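Local coordinates for 6-aminohexanoate-dimer hydrolase (Bacillus anthracis, PDB 4GB7), which probably hydrolyses the amide bond of linear 6-aminohexanoate dimers, as a member of the beta-lactamase-like serine hydrolases, at residues A[77-82]-A[114-119]; A[213-218]-A[296-301]. All coordinates share one frame; numbering follows the deposited sequence.

Contact 1: residues A[77-82]-A[114-119]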
loop_
_atom_site.group_PDB
_atom_site.type_symbol
_atom_site.label_atom_id
_atom_site.label_comp_id
_atom_site.label_asym_id
_atom_site.label_seq_id
_atom_site.Cartn_x
_atom_site.Cartn_y
_atom_site.Cartn_z
ATOM N N ALA A 77 0.494 -13.780 17.819
ATOM C CA ALA A 77 -0.209 -13.097 18.937
ATOM C C ALA A 77 -1.649 -12.919 18.479
ATOM O O ALA A 77 -1.939 -12.207 17.502
ATOM C CB ALA A 77 0.424 -11.766 19.239
ATOM N N ARG A 78 -2.532 -13.662 19.118
ATOM C CA ARG A 78 -3.954 -13.557 18.877
ATOM C C ARG A 78 -4.415 -12.133 19.155
ATOM O O ARG A 78 -4.074 -11.559 20.175
ATOM C CB ARG A 78 -4.705 -14.508 19.784
ATOM C CG ARG A 78 -6.207 -14.523 19.533
ATOM C CD ARG A 78 -6.971 -15.339 20.590
ATOM N NE ARG A 78 -7.175 -14.460 21.717
ATOM C CZ ARG A 78 -8.278 -13.795 22.038
ATOM N NH1 ARG A 78 -9.423 -13.999 21.452
ATOM N NH2 ARG A 78 -8.238 -12.976 23.066
ATOM N N PHE A 79 -5.255 -11.589 18.282
ATOM C CA PHE A 79 -5.797 -10.280 18.543
ATOM C C PHE A 79 -6.755 -10.333 19.749
ATOM O O PHE A 79 -7.768 -11.012 19.665
ATOM C CB PHE A 79 -6.556 -9.738 17.303
ATOM C CG PHE A 79 -5.966 -8.502 16.758
ATOM C CD1 PHE A 79 -6.027 -7.341 17.523
ATOM C CD2 PHE A 79 -5.415 -8.465 15.519
ATOM C CE1 PHE A 79 -5.500 -6.168 17.064
ATOM C CE2 PHE A 79 -4.863 -7.287 15.054
ATOM C CZ PHE A 79 -4.886 -6.157 15.843
ATOM N N PRO A 80 -6.515 -9.549 20.810
ATOM C CA PRO A 80 -7.593 -9.384 21.802
ATOM C C PRO A 80 -8.768 -8.651 21.183
ATOM O O PRO A 80 -8.581 -7.829 20.296
ATOM C CB PRO A 80 -6.965 -8.580 22.913
ATOM C CG PRO A 80 -5.781 -7.974 22.330
ATOM C CD PRO A 80 -5.360 -8.718 21.104
ATOM N N SER A 81 -9.968 -8.972 21.616
ATOM C CA SER A 81 -11.169 -8.407 21.005
ATOM C C SER A 81 -12.109 -7.755 22.016
ATOM O O SER A 81 -12.142 -8.101 23.215
ATOM C CB SER A 81 -11.957 -9.468 20.232
ATOM O OG SER A 81 -12.592 -10.345 21.126
ATOM N N ALA A 82 -12.883 -6.820 21.503
ATOM C CA ALA A 82 -13.981 -6.245 22.174
ATOM C C ALA A 82 -15.017 -5.944 21.078
ATOM O O ALA A 82 -15.227 -4.801 20.641
ATOM C CB ALA A 82 -13.576 -4.984 22.902
ATOM N N VAL A 114 -11.635 -4.661 8.580
ATOM C CA VAL A 114 -11.212 -4.869 9.958
ATOM C C VAL A 114 -11.083 -3.521 10.683
ATOM O O VAL A 114 -10.375 -2.596 10.181
ATOM C CB VAL A 114 -9.870 -5.600 10.003
ATOM C CG1 VAL A 114 -9.330 -5.706 11.428
ATOM C CG2 VAL A 114 -9.965 -6.993 9.324
ATOM N N VAL A 115 -11.681 -3.444 11.866
ATOM C CA VAL A 115 -11.621 -2.272 12.733
ATOM C C VAL A 115 -11.021 -2.665 14.097
ATOM O O VAL A 115 -11.503 -3.550 14.793
ATOM C CB VAL A 115 -12.989 -1.614 12.962
ATOM C CG1 VAL A 115 -12.843 -0.357 13.838
ATOM C CG2 VAL A 115 -13.720 -1.364 11.650
ATOM N N VAL A 116 -9.943 -1.990 14.450
ATOM C CA VAL A 116 -9.229 -2.167 15.705
ATOM C C VAL A 116 -9.328 -0.828 16.463
ATOM O O VAL A 116 -9.205 0.252 15.851
ATOM C CB VAL A 116 -7.774 -2.519 15.484
ATOM C CG1 VAL A 116 -7.044 -2.758 16.825
ATOM C CG2 VAL A 116 -7.654 -3.782 14.649
ATOM N N HIS A 117 -9.579 -0.895 17.762
ATOM C CA HIS A 117 -9.817 0.298 18.610
ATOM C C HIS A 117 -9.178 0.066 19.954
ATOM O O HIS A 117 -9.416 -0.951 20.610
ATOM C CB HIS A 117 -11.294 0.544 18.796
ATOM C CG HIS A 117 -11.608 1.791 19.552
ATOM N ND1 HIS A 117 -12.523 1.826 20.548
ATOM C CD2 HIS A 117 -11.081 3.090 19.441
ATOM C CE1 HIS A 117 -12.590 3.096 21.049
ATOM N NE2 HIS A 117 -11.703 3.866 20.384
ATOM N N ASN A 118 -8.269 0.959 20.327
ATOM C CA ASN A 118 -7.477 0.799 21.539
ATOM C C ASN A 118 -6.802 -0.577 21.603
ATOM O O ASN A 118 -6.668 -1.199 22.678
ATOM C CB ASN A 118 -8.308 1.058 22.830
ATOM C CG ASN A 118 -8.842 2.477 22.922
ATOM O OD1 ASN A 118 -8.093 3.431 22.736
ATOM N ND2 ASN A 118 -10.129 2.620 23.221
ATOM N N GLY A 119 -6.300 -1.014 20.471
ATOM C CA GLY A 119 -5.535 -2.236 20.395
ATOM C C GLY A 119 -6.341 -3.500 20.565
ATOM O O GLY A 119 -5.779 -4.558 20.802
#

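Contact 2: residues A[213-218]-A[296-301]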
loop_
_atom_site.group_PDB
_atom_site.type_symbol
_atom_site.label_atom_id
_atom_site.label_comp_id
_atom_site.label_asym_id
_atom_site.label_seq_id
_atom_site.Cartn_x
_atom_site.Cartn_y
_atom_site.Cartn_z
ATOM N N LEU A 213 3.683 -4.724 -17.132
ATOM C CA LEU A 213 4.352 -5.227 -18.327
ATOM C C LEU A 213 5.792 -5.655 -17.984
ATOM O O LEU A 213 6.239 -6.731 -18.359
ATOM C CB LEU A 213 4.366 -4.182 -19.416
ATOM C CG LEU A 213 3.003 -3.984 -20.104
ATOM C CD1 LEU A 213 2.964 -2.591 -20.740
ATOM C CD2 LEU A 213 2.702 -5.108 -21.097
ATOM N N ALA A 214 6.484 -4.827 -17.226
ATOM C CA ALA A 214 7.843 -5.172 -16.727
ATOM C C ALA A 214 7.905 -6.486 -15.955
ATOM O O ALA A 214 8.913 -7.218 -16.018
ATOM C CB ALA A 214 8.402 -4.034 -15.884
ATOM N N SER A 215 6.820 -6.782 -15.231
ATOM C CA SER A 215 6.711 -7.960 -14.406
ATOM C C SER A 215 6.095 -9.139 -15.146
ATOM O O SER A 215 5.859 -10.177 -14.538
ATOM C CB SER A 215 5.816 -7.666 -13.193
ATOM O OG SER A 215 6.269 -6.571 -12.459
ATOM N N ASN A 216 5.784 -8.955 -16.436
ATOM C CA ASN A 216 5.227 -10.000 -17.261
ATOM C C ASN A 216 3.830 -10.451 -16.839
ATOM O O ASN A 216 3.496 -11.624 -16.993
ATOM C CB ASN A 216 6.178 -11.213 -17.319
ATOM C CG ASN A 216 5.865 -12.138 -18.481
ATOM O OD1 ASN A 216 5.440 -11.685 -19.533
ATOM N ND2 ASN A 216 6.075 -13.436 -18.289
ATOM N N ILE A 217 3.032 -9.547 -16.270
ATOM C CA ILE A 217 1.684 -9.931 -15.821
ATOM C C ILE A 217 0.598 -9.164 -16.574
ATOM O O ILE A 217 -0.581 -9.256 -16.229
ATOM C CB ILE A 217 1.500 -9.842 -14.276
ATOM C CG1 ILE A 217 1.546 -8.413 -13.739
ATOM C CG2 ILE A 217 2.515 -10.707 -13.553
ATOM C CD1 ILE A 217 1.176 -8.317 -12.255
ATOM N N LEU A 218 1.009 -8.383 -17.580
ATOM C CA LEU A 218 0.105 -7.957 -18.669
ATOM C C LEU A 218 0.660 -8.514 -19.977
ATOM O O LEU A 218 1.829 -8.891 -20.050
ATOM C CB LEU A 218 -0.031 -6.447 -18.754
ATOM C CG LEU A 218 -0.863 -5.798 -17.641
ATOM C CD1 LEU A 218 -0.755 -4.283 -17.698
ATOM C CD2 LEU A 218 -2.308 -6.285 -17.737
ATOM N N ILE A 296 12.623 -10.204 -8.683
ATOM C CA ILE A 296 12.616 -8.889 -8.041
ATOM C C ILE A 296 11.183 -8.510 -7.726
ATOM O O ILE A 296 10.314 -8.485 -8.613
ATOM C CB ILE A 296 13.280 -7.811 -8.926
ATOM C CG1 ILE A 296 14.776 -8.090 -9.111
ATOM C CG2 ILE A 296 13.071 -6.421 -8.359
ATOM C CD1 ILE A 296 15.597 -8.172 -7.853
ATOM N N GLU A 297 10.946 -8.140 -6.463
ATOM C CA GLU A 297 9.600 -7.859 -6.008
ATOM C C GLU A 297 9.076 -6.526 -6.583
ATOM O O GLU A 297 9.834 -5.591 -6.763
ATOM C CB GLU A 297 9.524 -7.743 -4.478
ATOM C CG GLU A 297 10.030 -8.955 -3.703
ATOM C CD GLU A 297 11.497 -8.969 -3.395
ATOM O OE1 GLU A 297 12.260 -8.141 -3.955
ATOM O OE2 GLU A 297 11.884 -9.911 -2.637
ATOM N N GLN A 298 7.770 -6.471 -6.880
ATOM C CA GLN A 298 7.067 -5.202 -7.070
ATOM C C GLN A 298 6.933 -4.540 -5.712
ATOM O O GLN A 298 5.922 -4.736 -5.047
ATOM C CB GLN A 298 5.634 -5.427 -7.585
ATOM C CG GLN A 298 5.557 -6.008 -8.955
ATOM C CD GLN A 298 4.136 -6.293 -9.352
ATOM O OE1 GLN A 298 3.218 -6.194 -8.531
ATOM N NE2 GLN A 298 3.952 -6.685 -10.587
ATOM N N ALA A 299 7.925 -3.749 -5.327
ATOM C CA ALA A 299 7.892 -3.048 -4.071
ATOM C C ALA A 299 6.722 -2.063 -3.955
ATOM O O ALA A 299 6.273 -1.737 -2.851
ATOM C CB ALA A 299 9.222 -2.288 -3.868
ATOM N N SER A 300 6.254 -1.581 -5.109
ATOM C CA SER A 300 5.296 -0.483 -5.168
ATOM C C SER A 300 3.894 -1.000 -5.139
ATOM O O SER A 300 2.994 -0.242 -4.846
ATOM C CB SER A 300 5.502 0.369 -6.435
ATOM O OG SER A 300 5.308 -0.409 -7.598
ATOM N N ALA A 301 3.701 -2.288 -5.416
ATOM C CA ALA A 301 2.308 -2.749 -5.661
ATOM C C ALA A 301 2.028 -4.229 -5.430
ATOM O O ALA A 301 0.873 -4.692 -5.626
ATOM C CB ALA A 301 1.950 -2.404 -7.096
#

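Contact 1: residues A[77-82]-A[114-119]
The ring of Phe79 and the methyls of Val116 form a small apolar contact between an extended loop and the end of a beta-hairpin, at the margin of the five-stranded antiparallel sheet of this beta-lactamase-like fold. The two side chains approach from opposite directions, and the CE1-CZ side of the ring lies across the fork of the valine. Phe79 CE1 stands 3.8 Å from Val116 CG1, while Phe79 CZ is equally close, at 3.8 Å, to Val116 CG2. The ring meets these methyls obliquely. A chi1 of -178° sets CG1 of Val116 beside its carbonyl carbon and CG2 beside the backbone N, and the two branches so placed both point at the ring, CG1 nearest CE1 and CG2 nearest CZ.

A second point of contact is made by the hairpin turn. Asn118 and Gly119 both have positive phi, the pattern of a type I' turn, in which glycine is readily accommodated. The carbonyl oxygen of Gly119 comes to the edge of the Phe79 ring, near its plane, at 4.1 Å from CE1. The same oxygen is touched by Pro80, whose CG lies 3.7 Å from Gly119 O. No hydrogen bond joins 77-82 to 114-119, and even the nearest alpha carbons, Pro80 CA and Gly119 CA, are 7.6 Å apart. Between these two segments the contact is made by side chains and one carbonyl, without main-chain pairing.

That pairing comes two residues beyond Gly119: Pro80 and Ala82 both share backbone hydrogen bonds with Leu121 on strand 120-126, the return strand of the hairpin. Helix 307-318 covers the contact as well, with Arg312 against Phe79 and with Ala311 and Gln315 against Val116, which also packs on Val388 of the neighbouring strand 387-393.

Contact 2: residues A[213-218]-A[296-301]
The hydroxyl oxygen of Ser215 is gripped twice: it accepts a hydrogen bond from Gln298 NE2 at 3.0 Å, and its hydroxyl is hydrogen-bonded to the carbonyl oxygen of Leu211 one turn back in helix 206-214. Its site is the C-terminal end of that helix, closed by a Schellman motif, with two bonds back into the last turn; Asn216 takes a positive phi of 66°, and one of the bonds is Asn216 N to Leu213 O, 3.0 Å.

Across the contact, Gln298 is the centre of an inverse gamma turn in the loop between strands 287-290 and 303-305. Beyond CG its chain is extended (chi2 176°), which carries the amide away from its own backbone to the serine. The N-H points almost straight at the oxygen, with an angle of 171°, and Ser215 OG lies in the amide plane. Ser215 OG thus links the side-chain amide of Gln298 to the Leu211 carbonyl in the last turn of the helix.

This polar pairing is buried, with Tyr212 and Ile230 packed against Gln298 and Ile230 also touching Ser215. Ile217 adds an apolar neighbour to the amide, its CD1 methyl resting 3.6 Å from Gln298 NE2.

Contacts 1 and 2 lie on opposite sides of the chain's centre, about 33 Å apart between their centres and about 19 Å between nearest atoms, and are successive in sequence. Contact 1, the more peripheral at about 21 Å from the chain's centre, is largely apolar and partly buried; contact 2, at about 14 Å, is buried and turns on a single side-chain hydrogen bond. A nitrate ion, probably from the crystallisation liquor, lies about 4 Å from Gly119 in contact 1. Contact 2 has the closer tie to the presumed active site: in 296-301, Ser300 O accepts a hydrogen bond from Lys143, the lysine of an SxxK pattern consistent with a serine hydrolase of this family.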